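PDB 3B2Y: metallopeptidase containing co-catalytic metalloactive site from Shewanella denitrificans OS217, which is probably a zinc-dependent metallocarboxypeptidase-like hydrolase of the peptidase M14 family, with nickel bound at its metal site in this crystal. Local coordinates for residues Leu56-Gln62 with Val101-Pro107; Pro67-Ile71 with Phe267-Ala272. All blocks are in the same frame, centred on the assembly; numbering follows the deposited sequence.

Contact 1: Leu56-Gln62 with Val101-Pro107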
loop_
_atom_site.group_PDB
_atom_site.type_symbol
_atom_site.label_atom_id
_atom_site.label_comp_id
_atom_site.label_asym_id
_atom_site.label_seq_id
_atom_site.Cartn_x
_atom_site.Cartn_y
_atom_site.Cartn_z
ATOM N N LEU A 56 12.034 4.824 1.050
ATOM C CA LEU A 56 11.834 3.852 -0.041
ATOM C C LEU A 56 12.937 2.806 0.097
ATOM O O LEU A 56 14.120 3.177 0.250
ATOM C CB LEU A 56 11.994 4.536 -1.369
ATOM C CG LEU A 56 11.839 3.733 -2.651
ATOM C CD1 LEU A 56 10.457 3.187 -2.816
ATOM C CD2 LEU A 56 12.250 4.579 -3.858
ATOM N N TYR A 57 12.583 1.533 0.087
ATOM C CA TYR A 57 13.572 0.474 0.061
ATOM C C TYR A 57 13.614 -0.202 -1.295
ATOM O O TYR A 57 12.632 -0.519 -1.828
ATOM C CB TYR A 57 13.315 -0.561 1.138
ATOM C CG TYR A 57 13.304 0.035 2.478
ATOM C CD1 TYR A 57 12.169 0.565 2.987
ATOM C CD2 TYR A 57 14.459 0.128 3.217
ATOM C CE1 TYR A 57 12.155 1.152 4.216
ATOM C CE2 TYR A 57 14.471 0.708 4.422
ATOM C CZ TYR A 57 13.327 1.219 4.929
ATOM O OH TYR A 57 13.367 1.791 6.138
ATOM N N GLN A 58 14.795 -0.410 -1.814
ATOM C CA GLN A 58 14.951 -1.056 -3.133
ATOM C C GLN A 58 16.122 -2.008 -3.130
ATOM O O GLN A 58 16.950 -1.970 -2.241
ATOM C CB GLN A 58 15.198 -0.009 -4.206
ATOM C CG GLN A 58 14.203 1.088 -4.334
ATOM C CD GLN A 58 14.500 1.943 -5.525
ATOM O OE1 GLN A 58 15.537 2.617 -5.584
ATOM N NE2 GLN A 58 13.626 1.893 -6.514
ATOM N N SER A 59 16.206 -2.832 -4.178
ATOM C CA SER A 59 17.363 -3.694 -4.393
ATOM C C SER A 59 18.588 -2.810 -4.545
ATOM O O SER A 59 18.490 -1.645 -4.994
ATOM C CB SER A 59 17.208 -4.592 -5.638
ATOM O OG SER A 59 15.867 -5.035 -5.818
ATOM N N ALA A 60 19.747 -3.367 -4.192
ATOM C CA ALA A 60 21.008 -2.611 -4.239
ATOM C C ALA A 60 21.312 -2.130 -5.670
ATOM O O ALA A 60 21.983 -1.115 -5.851
ATOM C CB ALA A 60 22.174 -3.452 -3.667
ATOM N N SER A 61 20.793 -2.855 -6.667
ATOM C CA SER A 61 20.851 -2.452 -8.071
ATOM C C SER A 61 19.572 -2.842 -8.829
ATOM O O SER A 61 19.109 -3.970 -8.706
ATOM C CB SER A 61 22.033 -3.149 -8.752
ATOM O OG SER A 61 23.223 -3.031 -7.981
ATOM N N GLN A 62 19.033 -1.924 -9.631
ATOM C CA GLN A 62 17.933 -2.248 -10.517
ATOM C C GLN A 62 18.512 -2.917 -11.768
ATOM O O GLN A 62 19.445 -2.400 -12.386
ATOM C CB GLN A 62 17.127 -1.014 -10.918
ATOM C CG GLN A 62 16.708 -0.096 -9.768
ATOM C CD GLN A 62 16.185 -0.823 -8.533
ATOM O OE1 GLN A 62 15.038 -1.261 -8.491
ATOM N NE2 GLN A 62 17.028 -0.924 -7.510
ATOM N N VAL A 101 13.005 -9.875 -9.696
ATOM C CA VAL A 101 12.211 -8.648 -9.698
ATOM C C VAL A 101 12.942 -7.508 -9.013
ATOM O O VAL A 101 13.630 -7.704 -7.990
ATOM C CB VAL A 101 10.804 -8.910 -9.086
ATOM C CG1 VAL A 101 10.932 -9.312 -7.628
ATOM C CG2 VAL A 101 9.840 -7.675 -9.247
ATOM N N ASN A 102 12.820 -6.309 -9.571
ATOM C CA ASN A 102 13.281 -5.106 -8.853
ATOM C C ASN A 102 12.122 -4.675 -7.990
ATOM O O ASN A 102 11.209 -4.037 -8.467
ATOM C CB ASN A 102 13.675 -4.021 -9.838
ATOM C CG ASN A 102 14.779 -4.445 -10.754
ATOM O OD1 ASN A 102 15.812 -4.958 -10.297
ATOM N ND2 ASN A 102 14.606 -4.182 -12.061
ATOM N N LEU A 103 12.083 -5.122 -6.752
ATOM C CA LEU A 103 10.925 -4.799 -5.885
ATOM C C LEU A 103 11.293 -3.579 -5.059
ATOM O O LEU A 103 12.372 -3.525 -4.456
ATOM C CB LEU A 103 10.512 -5.973 -4.997
ATOM C CG LEU A 103 9.269 -5.813 -4.078
ATOM C CD1 LEU A 103 8.034 -5.387 -4.897
ATOM C CD2 LEU A 103 8.933 -7.097 -3.378
ATOM N N SER A 104 10.440 -2.569 -5.148
ATOM C CA SER A 104 10.567 -1.363 -4.318
ATOM C C SER A 104 9.448 -1.322 -3.304
ATOM O O SER A 104 8.359 -1.771 -3.584
ATOM C CB SER A 104 10.593 -0.176 -5.243
ATOM O OG SER A 104 11.778 -0.213 -6.086
ATOM N N LEU A 105 9.746 -0.827 -2.099
ATOM C CA LEU A 105 8.789 -0.822 -0.970
ATOM C C LEU A 105 8.738 0.567 -0.310
ATOM O O LEU A 105 9.752 1.194 -0.118
ATOM C CB LEU A 105 9.224 -1.852 0.056
ATOM C CG LEU A 105 9.380 -3.275 -0.452
ATOM C CD1 LEU A 105 10.147 -4.099 0.565
ATOM C CD2 LEU A 105 8.010 -3.845 -0.756
ATOM N N LEU A 106 7.551 1.092 -0.134
ATOM C CA LEU A 106 7.272 2.405 0.482
ATOM C C LEU A 106 6.267 2.110 1.631
ATOM O O LEU A 106 5.071 2.243 1.495
ATOM C CB LEU A 106 6.749 3.359 -0.602
ATOM C CG LEU A 106 6.616 4.840 -0.419
ATOM C CD1 LEU A 106 8.013 5.481 -0.262
ATOM C CD2 LEU A 106 5.973 5.394 -1.693
ATOM N N PRO A 107 6.780 1.622 2.760
ATOM C CA PRO A 107 5.980 0.986 3.772
ATOM C C PRO A 107 5.059 1.945 4.527
ATOM O O PRO A 107 4.039 1.520 5.041
ATOM C CB PRO A 107 7.037 0.472 4.798
ATOM C CG PRO A 107 8.285 0.460 4.108
ATOM C CD PRO A 107 8.209 1.564 3.065
#
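Ser104 OG receives the side-chain amide of Gln58, whose NE2 donates to it over 2.8 Å with the hydroxyl oxygen lying close to the amide plane. Beyond CG the Gln58 chain runs extended (chi2 -174°), and its CG also rests on the same hydroxyl oxygen at 3.3 Å. With an alanine at Gln58, Ser104 OG would probably lose this donor, and a gap would be likely to open where the aliphatic part of the glutamine lay. One residue back, the backbones form a single antiparallel bridge of the hydrogen-bonded type: Tyr57 N donates to Leu105 O and Leu105 N to Tyr57 O, each over 2.9 Å. Leu105 O is approached further by Leu56, with CA and CD1 each 3.4 Å away. The Tyr57 ring presents its CE1 edge to Pro107 CG at 3.9 Å, the two side chains crossing at about a right angle. At the other end, Gln62 OE1 lies 3.4 Å from Asn102 CB, while Asn102 ND2 is held by the carbonyl of Arg63. The bridge thus sets strand 52-58, the second arm of an antiparallel hairpin with 42-49, alongside 102-106, the end strand of the six-stranded mixed sheet, whose edge the hairpin extends. Helix 25-39 packs on Tyr57 and Pro107, whereas helix 155-161 touches Leu56, Gln58 and Ser104.

Contact 2: Pro67-Ile71 with Phe267-Ala272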
loop_
_atom_site.group_PDB
_atom_site.type_symbol
_atom_site.label_atom_id
_atom_site.label_comp_id
_atom_site.label_asym_id
_atom_site.label_seq_id
_atom_site.Cartn_x
_atom_site.Cartn_y
_atom_site.Cartn_z
ATOM N N PRO A 67 11.341 -7.124 -14.083
ATOM C CA PRO A 67 10.303 -6.140 -13.920
ATOM C C PRO A 67 10.508 -5.297 -12.659
ATOM O O PRO A 67 11.133 -5.735 -11.684
ATOM C CB PRO A 67 9.023 -6.982 -13.842
ATOM C CG PRO A 67 9.489 -8.334 -13.345
ATOM C CD PRO A 67 10.834 -8.502 -13.928
ATOM N N SER A 68 9.968 -4.093 -12.691
ATOM C CA SER A 68 10.083 -3.167 -11.575
ATOM C C SER A 68 8.693 -2.975 -11.003
ATOM O O SER A 68 7.791 -2.528 -11.685
ATOM C CB SER A 68 10.650 -1.817 -12.012
ATOM O OG SER A 68 11.997 -1.922 -12.489
ATOM N N LEU A 69 8.563 -3.316 -9.727
ATOM C CA LEU A 69 7.291 -3.297 -9.035
ATOM C C LEU A 69 7.507 -2.486 -7.761
ATOM O O LEU A 69 8.613 -2.515 -7.168
ATOM C CB LEU A 69 6.807 -4.676 -8.634
ATOM C CG LEU A 69 6.671 -5.759 -9.681
ATOM C CD1 LEU A 69 6.212 -7.048 -8.965
ATOM C CD2 LEU A 69 5.735 -5.372 -10.803
ATOM N N LEU A 70 6.482 -1.755 -7.410
ATOM C CA LEU A 70 6.391 -0.959 -6.219
ATOM C C LEU A 70 5.214 -1.431 -5.382
ATOM O O LEU A 70 4.115 -1.564 -5.879
ATOM C CB LEU A 70 6.251 0.511 -6.602
ATOM C CG LEU A 70 6.076 1.516 -5.447
ATOM C CD1 LEU A 70 7.322 1.496 -4.541
ATOM C CD2 LEU A 70 5.805 2.933 -6.028
ATOM N N ILE A 71 5.404 -1.573 -4.072
ATOM C CA ILE A 71 4.308 -1.767 -3.129
ATOM C C ILE A 71 4.427 -0.647 -2.080
ATOM O O ILE A 71 5.534 -0.340 -1.599
ATOM C CB ILE A 71 4.384 -3.140 -2.373
ATOM C CG1 ILE A 71 4.403 -4.302 -3.355
ATOM C CG2 ILE A 71 3.192 -3.345 -1.427
ATOM C CD1 ILE A 71 4.826 -5.629 -2.675
ATOM N N PHE A 267 0.318 -10.247 -5.988
ATOM C CA PHE A 267 0.740 -9.170 -6.924
ATOM C C PHE A 267 2.078 -9.591 -7.565
ATOM O O PHE A 267 2.273 -9.542 -8.777
ATOM C CB PHE A 267 0.840 -7.864 -6.111
ATOM C CG PHE A 267 1.541 -6.731 -6.800
ATOM C CD1 PHE A 267 0.961 -6.066 -7.876
ATOM C CD2 PHE A 267 2.756 -6.280 -6.358
ATOM C CE1 PHE A 267 1.625 -4.966 -8.485
ATOM C CE2 PHE A 267 3.386 -5.204 -6.968
ATOM C CZ PHE A 267 2.829 -4.583 -8.043
ATOM N N ILE A 268 2.976 -10.038 -6.715
ATOM C CA ILE A 268 4.295 -10.547 -7.107
ATOM C C ILE A 268 4.201 -11.816 -7.942
ATOM O O ILE A 268 4.870 -11.913 -8.946
ATOM C CB ILE A 268 5.198 -10.795 -5.892
ATOM C CG1 ILE A 268 5.657 -9.472 -5.252
ATOM C CG2 ILE A 268 6.467 -11.619 -6.295
ATOM C CD1 ILE A 268 6.948 -9.663 -4.476
ATOM N N ALA A 269 3.329 -12.757 -7.565
ATOM C CA ALA A 269 3.100 -13.936 -8.390
ATOM C C ALA A 269 2.627 -13.617 -9.832
ATOM O O ALA A 269 2.973 -14.334 -10.781
ATOM C CB ALA A 269 2.108 -14.893 -7.730
ATOM N N HIS A 270 1.811 -12.580 -9.989
ATOM C CA HIS A 270 1.247 -12.229 -11.304
ATOM C C HIS A 270 2.247 -11.475 -12.113
ATOM O O HIS A 270 2.448 -11.770 -13.278
ATOM C CB HIS A 270 -0.025 -11.380 -11.178
ATOM C CG HIS A 270 -0.695 -11.170 -12.492
ATOM N ND1 HIS A 270 -0.395 -10.120 -13.327
ATOM C CD2 HIS A 270 -1.589 -11.928 -13.146
ATOM C CE1 HIS A 270 -1.093 -10.234 -14.438
ATOM N NE2 HIS A 270 -1.845 -11.309 -14.342
ATOM N N CYS A 271 2.941 -10.549 -11.435
ATOM C CA CYS A 271 3.798 -9.554 -12.086
ATOM C C CYS A 271 5.255 -9.950 -12.193
ATOM O O CYS A 271 5.975 -9.417 -13.035
ATOM C CB CYS A 271 3.694 -8.223 -11.359
ATOM S SG CYS A 271 2.050 -7.475 -11.504
ATOM N N ALA A 272 5.709 -10.871 -11.334
ATOM C CA ALA A 272 7.056 -11.391 -11.465
ATOM C C ALA A 272 6.972 -12.886 -11.309
ATOM O O ALA A 272 7.409 -13.408 -10.302
ATOM C CB ALA A 272 7.981 -10.766 -10.412
#
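Leu69 drives its isobutyl group into the last turn of helix 253-271, meeting Phe267 and Cys271. Both of its methyls reach Cys271 CB, CD2 at 3.6 Å and CD1 at 3.7 Å, so the fork of the leucine straddles that single carbon. The CB of Leu69 lies 3.8 Å from Phe267 CE2, with the two side chains coming from opposite directions. Phe267 has its CG anti to the backbone N (chi1 167°), which extends the ring from the helix to the strand; there its CE2 fits between Leu69 CB and Ile71 CG1. Ile71 CG1 is 3.9 Å from Phe267 CE2, and the carbonyl oxygen of Leu70 lies equally far from Phe267 CZ. This is helix-on-sheet packing in the alpha/beta fold of the M14 peptidases: the C-terminal helix packs on one face of the mixed sheet, against strand 68-73, its short segment nearly antiparallel to strand 68-71 at 164°, with 10.3 Å between the axes. Leu69 points toward the helix and Leu70 away, while Ile71 reaches it through CG1. Phe192 of helix 191-201 also touches Phe267 and Cys271, and Phe89 of helix 81-92 adjoins Ile71 and Ile268. Where the helix gives way to Ala272, Pro67 closes over its end, with Pro67 CG 3.7 Å from Cys271 O and 4.1 Å from Ala272 CB.

Contacts 1 and 2 lie about 11 Å apart, centre to centre, and meet at neighbouring parallel strands of the mixed sheet, 102-106 and 68-73. Probable hydrogen bonds join them there, from Ser104 N to Leu69 O and from Asn102 N to Pro67 O, while Leu103 CD2 packs on Ile268 CD1. Their segments alternate along the chain, in the order 56-62, 67-71, 101-107 and 267-272; strand 68-73 is the next after 52-58. Contact 1 joins the 42-58 hairpin to the sheet's edge and contact 2 lays helix 253-271 on the neighbouring strand's face, both away from the metal site: the side chains of Leu106 and Ile71 lie about 14 and 13 Å from the nickel ion.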